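Glycosyl hydrolase family 26 (Bacteroides ovatus, PDB 4ZXO) probably hydrolyses internal beta-mannosidic linkages in galactomannan, as a family 26 beta-mannanase of a gut bacterium's galactomannan utilization locus. Local coordinates at residues 17-22 against 294-299; 229-234 against 263-268. All coordinates share one frame; numbering follows the deposited sequence.

Contact 1 of 2, residues 17-22 against 294-299; sequences QNLKQA and PLSYVL
The carbonyl oxygen of Leu19 is gripped by two donors, one from each segment, in the Ser296 conformer described here (one of two modelled), and illustrates how a single backbone acceptor can tie a turn after a helix to the corner from which a strand runs on. In this conformer Ser296 OG donates to Leu19 O over 2.7 Å, from above the carbonyl plane at a C=O...donor angle of 121°. Ala22 N reaches Leu19 O from the opposite face at 3.2 Å and so closes the type I beta turn from Leu19 to Ala22. Ser296 can make its bond because OG stands anti to its own carbonyl carbon, beside the backbone N (chi1 -60°). Ile266 O is a second, weak partner of the same hydroxyl.

Apolar atoms close in around this polar link. The CD2 branch of Leu19 lies against Ser296 CB at 3.8 Å, and the same methyl makes a looser, oblique approach to the Tyr297 ring, 4.4 Å from CD2 of the tyrosine. Ala22 directs CB toward the segment 294-299, where the methyl sits 3.4 Å from Leu295 O and 3.6 Å from Ser296 OG. Beyond it, one water donates to both Ala22 O and Leu295 O, at 2.8 Å from each, bridging two carbonyls.

Gln21 NE2, within the turn, donates to Asn18 OD1 just before it. Past Ser296 the chain runs on as strand, between strands 27-32 and 266-271. Docking of an N-terminal helix and its turn on a parallel barrel strand fits the TIM-barrel fold of family 26.

Contact 2 of 2, residues 229-234 against 263-268; sequences IDVLGT and DKPIAL
Lys264 sets its CG anti to the carbonyl carbon (chi1 -55°), a bend at chi2 (-65°) places CD beside Ile229 O and Asp230 O, and the remaining torsions are extended. The result illustrates how one long side chain can serve an apolar and a polar neighbour at once. Its CB packs on Leu232 CG at 3.7 Å, the two side chains crossing at about a right angle. Farther out, Lys264 NZ donates to Ile229 O over 2.9 Å, nearly along the C=O axis. The amine also bonds to Asp226 O and to a water that donates to Asp230 OD1, while Asp230 OD2 accepts from Leu205 N. An alanine in place of Lys264 would probably leave Ile229 O and Asp226 O without this donor and the water without the amine, while only the outer part of the packing on Leu232 would go.

Past the lysine the two segments pair as parallel strands. Leu232 N donates to Pro265 O at 3.0 Å, in the carbonyl plane and close to straight (168°), and Ala267 N returns a bond to Leu232 O at 3.0 Å. A weak bond from Thr234 N to Ala267 O follows. Side chains meet on both faces: Val231 CG1 approaches Ala267 CB at 4.1 Å, whereas on the face of Leu232 and Ile266 the methyl CG2 of Thr234 touches Leu268 CD1 at 3.8 Å.

That second face lies under helix 241-262, the connection of this beta-alpha-beta unit, which Leu232 meets at Ala258 and Leu268 at Leu248. Strands 203-207 and 295-300 flank the pair.

Overall arrangement
The two contacts lie side by side in one parallel barrel sheet, their centres about 8 Å apart. Strand 295-300 of contact 1 neighbours strand 266-271 of contact 2, and the backbone links them through Ser296 N to Ile266 O (2.8 Å), a probable hydrogen bond. In sequence contact 2 is nested within contact 1: residues 17-22 come first, then 229-234 and 263-268, and 294-299 last. Contact 2 is local, joining successive strands through helix 241-262, whereas contact 1 spans most of the chain and brings its N-terminal part to a late strand. Together they illustrate stepwise strand pairing within the barrel and the docking of an N-terminal helix and turn onto one of its late strands.

Contact 1 of 2, residues 17-22 against 294-299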
ATOM      1  N   GLN A  17      15.569   2.817  -5.583  1.00 11.61           N
ATOM      2  CA  GLN A  17      16.854   3.077  -4.944  1.00 14.64           C
ATOM      3  C   GLN A  17      16.679   3.999  -3.718  1.00 13.52           C
ATOM      4  O   GLN A  17      17.328   3.799  -2.716  1.00 14.06           O
ATOM      5  CB  GLN A  17      17.863   3.642  -5.967  1.00 20.20           C
ATOM      6  CG  GLN A  17      18.347   2.582  -7.000  1.00 25.96           C
ATOM      7  CD  GLN A  17      18.833   1.187  -6.420  1.00 30.45           C
ATOM      8  OE1 GLN A  17      18.361   0.119  -6.848  1.00 34.14           O
ATOM      9  NE2 GLN A  17      19.714   1.213  -5.444  1.00 30.64           N
ATOM     10  N   ASN A  18      15.730   4.940  -3.756  1.00 14.11           N
ATOM     11  CA  ASN A  18      15.521   5.796  -2.605  1.00 13.79           C
ATOM     12  C   ASN A  18      14.798   5.053  -1.472  1.00 13.68           C
ATOM     13  O   ASN A  18      15.128   5.262  -0.285  1.00 14.95           O
ATOM     14  CB  ASN A  18      14.793   7.081  -3.061  1.00 16.29           C
ATOM     15  CG  ASN A  18      15.771   8.055  -3.730  1.00 18.82           C
ATOM     16  OD1 ASN A  18      16.743   8.464  -3.088  1.00 22.22           O
ATOM     17  ND2 ASN A  18      15.596   8.332  -4.994  1.00 18.12           N
ATOM     18  N   LEU A  19      13.886   4.131  -1.803  1.00 11.70           N
ATOM     19  CA  LEU A  19      13.282   3.289  -0.746  1.00 12.41           C
ATOM     20  C   LEU A  19      14.356   2.469  -0.048  1.00 12.91           C
ATOM     21  O   LEU A  19      14.309   2.262   1.177  1.00 13.90           O
ATOM     22  CB  LEU A  19      12.215   2.365  -1.337  1.00 13.25           C
ATOM     23  CG  LEU A  19      10.990   3.121  -1.877  1.00 14.02           C
ATOM     24  CD1 LEU A  19       9.950   2.124  -2.445  1.00 14.41           C
ATOM     25  CD2 LEU A  19      10.349   3.999  -0.795  1.00 14.78           C
ATOM     26  N   LYS A  20      15.380   2.066  -0.816  1.00 13.63           N
ATOM     27  CA  LYS A  20      16.461   1.261  -0.252  1.00 14.50           C
ATOM     28  C   LYS A  20      17.415   2.044   0.650  1.00 17.21           C
ATOM     29  O   LYS A  20      18.233   1.439   1.316  1.00 19.38           O
ATOM     30  CB  LYS A  20      17.255   0.563  -1.363  1.00 14.88           C
ATOM     31  CG  LYS A  20      16.487  -0.607  -1.934  1.00 16.23           C
ATOM     32  CD  LYS A  20      17.189  -1.089  -3.202  1.00 17.93           C
ATOM     33  CE  LYS A  20      16.406  -2.288  -3.817  1.00 19.58           C
ATOM     34  NZ  LYS A  20      16.553  -3.771  -3.314  1.00 20.62           N
ATOM     35  N   GLN A  21      17.323   3.362   0.702  1.00 16.28           N
ATOM     36  CA  GLN A  21      18.190   4.066   1.652  1.00 18.55           C
ATOM     37  C   GLN A  21      17.382   4.634   2.818  1.00 16.17           C
ATOM     38  O   GLN A  21      17.789   5.562   3.488  1.00 17.26           O
ATOM     39  CB  GLN A  21      19.017   5.161   0.984  1.00 22.33           C
ATOM     40  CG  GLN A  21      18.248   6.226   0.333  1.00 25.86           C
ATOM     41  CD  GLN A  21      19.175   7.300  -0.224  1.00 30.01           C
ATOM     42  OE1 GLN A  21      20.373   7.335   0.118  1.00 33.53           O
ATOM     43  NE2 GLN A  21      18.643   8.177  -1.092  1.00 30.60           N
ATOM     44  N   ALA A  22      16.259   3.985   3.103  1.00 13.63           N
ATOM     45  CA  ALA A  22      15.442   4.341   4.260  1.00 15.28           C
ATOM     46  C   ALA A  22      16.196   4.490   5.571  1.00 16.45           C
ATOM     47  O   ALA A  22      15.859   5.344   6.377  1.00 16.53           O
ATOM     48  CB  ALA A  22      14.343   3.298   4.443  1.00 15.81           C
ATOM     49  N   PRO A 294      14.192  -0.136   9.927  1.00 11.96           N
ATOM     50  CA  PRO A 294      14.519   0.665   8.725  1.00 11.21           C
ATOM     51  C   PRO A 294      13.383   0.731   7.726  1.00 10.64           C
ATOM     52  O   PRO A 294      13.536   0.369   6.568  1.00 12.15           O
ATOM     53  CB  PRO A 294      15.736  -0.056   8.133  1.00 12.74           C
ATOM     54  CG  PRO A 294      15.520  -1.554   8.595  1.00 13.55           C
ATOM     55  CD  PRO A 294      14.841  -1.470   9.943  1.00 12.62           C
ATOM     56  N   LEU A 295      12.234   1.185   8.177  1.00 10.15           N
ATOM     57  CA  LEU A 295      11.081   1.210   7.297  1.00  9.46           C
ATOM     58  C   LEU A 295      11.224   2.282   6.236  1.00  9.93           C
ATOM     59  O   LEU A 295      11.620   3.435   6.534  1.00 10.50           O
ATOM     60  CB  LEU A 295       9.801   1.530   8.067  1.00 10.54           C
ATOM     61  CG  LEU A 295       9.467   0.547   9.179  1.00 11.55           C
ATOM     62  CD1 LEU A 295       8.091   0.945   9.741  1.00 12.30           C
ATOM     63  CD2 LEU A 295       9.385  -0.852   8.668  1.00 14.51           C
ATOM     64  N   SER A 296      10.811   1.965   5.002  1.00  8.52           N
ATOM     65  CA  SER A 296      10.782   2.997   3.964  0.50  8.31           C
ATOM     66  C   SER A 296       9.563   3.883   4.087  1.00  9.12           C
ATOM     67  O   SER A 296       9.621   5.064   3.722  1.00 10.03           O
ATOM     68  CB  SER A 296      10.791   2.395   2.572  0.50  7.27           C
ATOM     69  OG  SER A 296      11.954   1.631   2.389  0.50  6.18           O
ATOM     70  N   TYR A 297       8.443   3.298   4.549  1.00  8.07           N
ATOM     71  CA  TYR A 297       7.250   4.088   4.776  1.00  8.85           C
ATOM     72  C   TYR A 297       6.321   3.354   5.739  1.00  9.23           C
ATOM     73  O   TYR A 297       6.496   2.146   6.006  1.00  9.51           O
ATOM     74  CB  TYR A 297       6.505   4.442   3.470  1.00  9.61           C
ATOM     75  CG  TYR A 297       6.015   3.308   2.579  1.00 10.48           C
ATOM     76  CD1 TYR A 297       4.689   2.835   2.623  1.00 11.23           C
ATOM     77  CD2 TYR A 297       6.898   2.716   1.671  1.00 10.49           C
ATOM     78  CE1 TYR A 297       4.266   1.810   1.721  1.00 10.59           C
ATOM     79  CE2 TYR A 297       6.512   1.745   0.809  1.00 11.68           C
ATOM     80  CZ  TYR A 297       5.210   1.284   0.826  1.00 11.10           C
ATOM     81  OH  TYR A 297       4.924   0.260  -0.065  1.00 11.63           O
ATOM     82  N   VAL A 298       5.390   4.117   6.311  1.00  9.24           N
ATOM     83  CA  VAL A 298       4.341   3.603   7.194  1.00  9.04           C
ATOM     84  C   VAL A 298       3.065   4.263   6.743  1.00  8.33           C
ATOM     85  O   VAL A 298       3.033   5.507   6.619  1.00 11.23           O
ATOM     86  CB  VAL A 298       4.592   3.918   8.709  1.00 10.40           C
ATOM     87  CG1 VAL A 298       4.796   5.363   8.981  1.00 12.93           C
ATOM     88  CG2 VAL A 298       3.414   3.417   9.579  1.00 11.06           C
ATOM     89  N   LEU A 299       2.009   3.483   6.526  1.00  7.63           N
ATOM     90  CA  LEU A 299       0.801   4.050   5.963  1.00  6.94           C
ATOM     91  C   LEU A 299      -0.367   3.717   6.850  1.00  6.92           C
ATOM     92  O   LEU A 299      -0.558   2.562   7.210  1.00  7.11           O
ATOM     93  CB  LEU A 299       0.564   3.480   4.548  1.00  8.78           C
ATOM     94  CG  LEU A 299      -0.658   4.131   3.879  1.00  9.64           C
ATOM     95  CD1 LEU A 299      -0.360   4.631   2.468  1.00 10.33           C
ATOM     96  CD2 LEU A 299      -1.802   3.160   3.897  1.00  8.84           C
TER
HETATM   97  O   HOH W   1      13.852   4.223   8.052  1.00 14.51           O

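Contact 2 of 2, residues 229-234 against 263-268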
ATOM      1  N   ILE A 229       8.876  -9.511  -6.576  1.00  9.99           N
ATOM      2  CA  ILE A 229       8.565  -8.592  -5.480  1.00  9.16           C
ATOM      3  C   ILE A 229       9.696  -7.584  -5.320  1.00  9.23           C
ATOM      4  O   ILE A 229      10.871  -7.934  -5.383  1.00 10.93           O
ATOM      5  CB  ILE A 229       8.353  -9.346  -4.155  1.00  8.31           C
ATOM      6  CG1 ILE A 229       7.127 -10.308  -4.270  1.00  9.24           C
ATOM      7  CG2 ILE A 229       8.145  -8.338  -2.997  1.00  9.30           C
ATOM      8  CD1 ILE A 229       5.774  -9.560  -4.621  1.00 10.68           C
ATOM      9  N   ASP A 230       9.325  -6.330  -5.123  1.00  8.46           N
ATOM     10  CA  ASP A 230      10.292  -5.245  -4.863  1.00  9.72           C
ATOM     11  C   ASP A 230      10.282  -4.735  -3.420  1.00 10.53           C
ATOM     12  O   ASP A 230      11.304  -4.229  -2.950  1.00 11.20           O
ATOM     13  CB  ASP A 230      10.005  -4.061  -5.793  1.00  9.78           C
ATOM     14  CG  ASP A 230      10.077  -4.467  -7.208  1.00 10.90           C
ATOM     15  OD1 ASP A 230      11.169  -4.880  -7.632  1.00 12.59           O
ATOM     16  OD2 ASP A 230       9.072  -4.437  -7.912  1.00 10.39           O
ATOM     17  N   VAL A 231       9.136  -4.836  -2.731  1.00  9.61           N
ATOM     18  CA  VAL A 231       9.002  -4.259  -1.380  1.00  7.89           C
ATOM     19  C   VAL A 231       8.365  -5.300  -0.480  1.00  7.24           C
ATOM     20  O   VAL A 231       7.329  -5.876  -0.847  1.00  7.86           O
ATOM     21  CB  VAL A 231       8.107  -3.008  -1.386  1.00  9.26           C
ATOM     22  CG1 VAL A 231       7.882  -2.485   0.070  1.00 10.69           C
ATOM     23  CG2 VAL A 231       8.690  -1.942  -2.348  1.00  9.82           C
ATOM     24  N   LEU A 232       8.960  -5.552   0.674  1.00  7.40           N
ATOM     25  CA  LEU A 232       8.384  -6.482   1.661  1.00  7.59           C
ATOM     26  C   LEU A 232       7.571  -5.674   2.681  1.00  8.48           C
ATOM     27  O   LEU A 232       8.130  -4.824   3.387  1.00 10.27           O
ATOM     28  CB  LEU A 232       9.488  -7.289   2.373  1.00  7.97           C
ATOM     29  CG  LEU A 232      10.301  -8.163   1.428  1.00  9.71           C
ATOM     30  CD1 LEU A 232      11.423  -8.884   2.244  1.00  9.88           C
ATOM     31  CD2 LEU A 232       9.416  -9.151   0.638  1.00  9.87           C
ATOM     32  N   GLY A 233       6.273  -5.927   2.752  1.00  7.90           N
ATOM     33  CA  GLY A 233       5.430  -5.177   3.667  1.00  6.67           C
ATOM     34  C   GLY A 233       4.677  -6.069   4.627  1.00  6.40           C
ATOM     35  O   GLY A 233       4.759  -7.318   4.600  1.00  6.60           O
ATOM     36  N   THR A 234       3.914  -5.415   5.488  1.00  6.84           N
ATOM     37  CA  THR A 234       2.998  -6.149   6.371  1.00  6.55           C
ATOM     38  C   THR A 234       1.862  -5.187   6.744  1.00  6.31           C
ATOM     39  O   THR A 234       2.045  -3.951   6.728  1.00  7.28           O
ATOM     40  CB  THR A 234       3.711  -6.693   7.629  1.00  8.12           C
ATOM     41  OG1 THR A 234       2.822  -7.564   8.343  1.00  8.20           O
ATOM     42  CG2 THR A 234       4.103  -5.528   8.555  1.00  9.18           C
ATOM     43  N   ASP A 263      17.571  -8.667   0.146  1.00 19.02           N
ATOM     44  CA  ASP A 263      17.876  -7.311  -0.362  1.00 18.49           C
ATOM     45  C   ASP A 263      16.636  -6.591  -0.909  1.00 17.14           C
ATOM     46  O   ASP A 263      16.594  -6.151  -2.070  1.00 17.11           O
ATOM     47  CB  ASP A 263      18.973  -7.342  -1.439  1.00 20.57           C
ATOM     48  CG  ASP A 263      19.544  -5.994  -1.709  1.00 23.66           C
ATOM     49  OD1 ASP A 263      19.500  -5.103  -0.817  1.00 24.46           O
ATOM     50  OD2 ASP A 263      20.115  -5.818  -2.810  1.00 26.15           O
ATOM     51  N   LYS A 264      15.634  -6.448  -0.044  1.00 15.16           N
ATOM     52  CA  LYS A 264      14.423  -5.706  -0.372  1.00 13.02           C
ATOM     53  C   LYS A 264      14.225  -4.672   0.691  1.00 12.49           C
ATOM     54  O   LYS A 264      14.447  -4.980   1.870  1.00 14.31           O
ATOM     55  CB  LYS A 264      13.164  -6.604  -0.394  1.00 12.25           C
ATOM     56  CG  LYS A 264      13.311  -7.808  -1.342  1.00 11.75           C
ATOM     57  CD  LYS A 264      13.425  -7.384  -2.806  1.00 11.04           C
ATOM     58  CE  LYS A 264      13.393  -8.617  -3.734  1.00 11.76           C
ATOM     59  NZ  LYS A 264      13.760  -8.176  -5.136  1.00 11.99           N
ATOM     60  N   PRO A 265      13.738  -3.479   0.313  1.00 12.11           N
ATOM     61  CA  PRO A 265      13.270  -2.495   1.297  1.00 11.63           C
ATOM     62  C   PRO A 265      11.994  -3.026   1.936  1.00 10.23           C
ATOM     63  O   PRO A 265      11.308  -3.855   1.342  1.00  9.76           O
ATOM     64  CB  PRO A 265      12.995  -1.259   0.440  1.00 13.48           C
ATOM     65  CG  PRO A 265      12.657  -1.782  -0.874  1.00 14.27           C
ATOM     66  CD  PRO A 265      13.475  -3.038  -1.067  1.00 12.96           C
ATOM     67  N   ILE A 266      11.666  -2.465   3.092  1.00  9.48           N
ATOM     68  CA  ILE A 266      10.530  -2.925   3.876  1.00  8.63           C
ATOM     69  C   ILE A 266       9.595  -1.759   4.201  1.00  9.00           C
ATOM     70  O   ILE A 266       9.988  -0.576   4.164  1.00  9.71           O
ATOM     71  CB  ILE A 266      11.008  -3.607   5.177  1.00 10.01           C
ATOM     72  CG1 ILE A 266      11.676  -2.591   6.111  1.00 11.09           C
ATOM     73  CG2 ILE A 266      11.925  -4.814   4.813  1.00 10.18           C
ATOM     74  CD1 ILE A 266      12.059  -3.197   7.463  1.00 11.99           C
ATOM     75  N   ALA A 267       8.357  -2.089   4.510  1.00  7.39           N
ATOM     76  CA  ALA A 267       7.393  -1.063   4.817  1.00  6.96           C
ATOM     77  C   ALA A 267       6.251  -1.598   5.675  1.00  7.29           C
ATOM     78  O   ALA A 267       5.886  -2.759   5.572  1.00  7.07           O
ATOM     79  CB  ALA A 267       6.796  -0.457   3.505  1.00  8.00           C
ATOM     80  N   LEU A 268       5.687  -0.719   6.492  1.00  7.04           N
ATOM     81  CA  LEU A 268       4.463  -1.037   7.205  1.00  5.83           C
ATOM     82  C   LEU A 268       3.326  -0.505   6.332  1.00  6.24           C
ATOM     83  O   LEU A 268       3.042   0.687   6.314  1.00  6.46           O
ATOM     84  CB  LEU A 268       4.502  -0.429   8.606  1.00  6.44           C
ATOM     85  CG  LEU A 268       3.272  -0.619   9.504  1.00  7.08           C
ATOM     86  CD1 LEU A 268       2.784  -2.086   9.646  1.00  8.18           C
ATOM     87  CD2 LEU A 268       3.571  -0.046  10.872  1.00  8.98           C
TER
HETATM   88  O   HOH W   2      13.469  -5.579  -6.362  1.00 14.88           O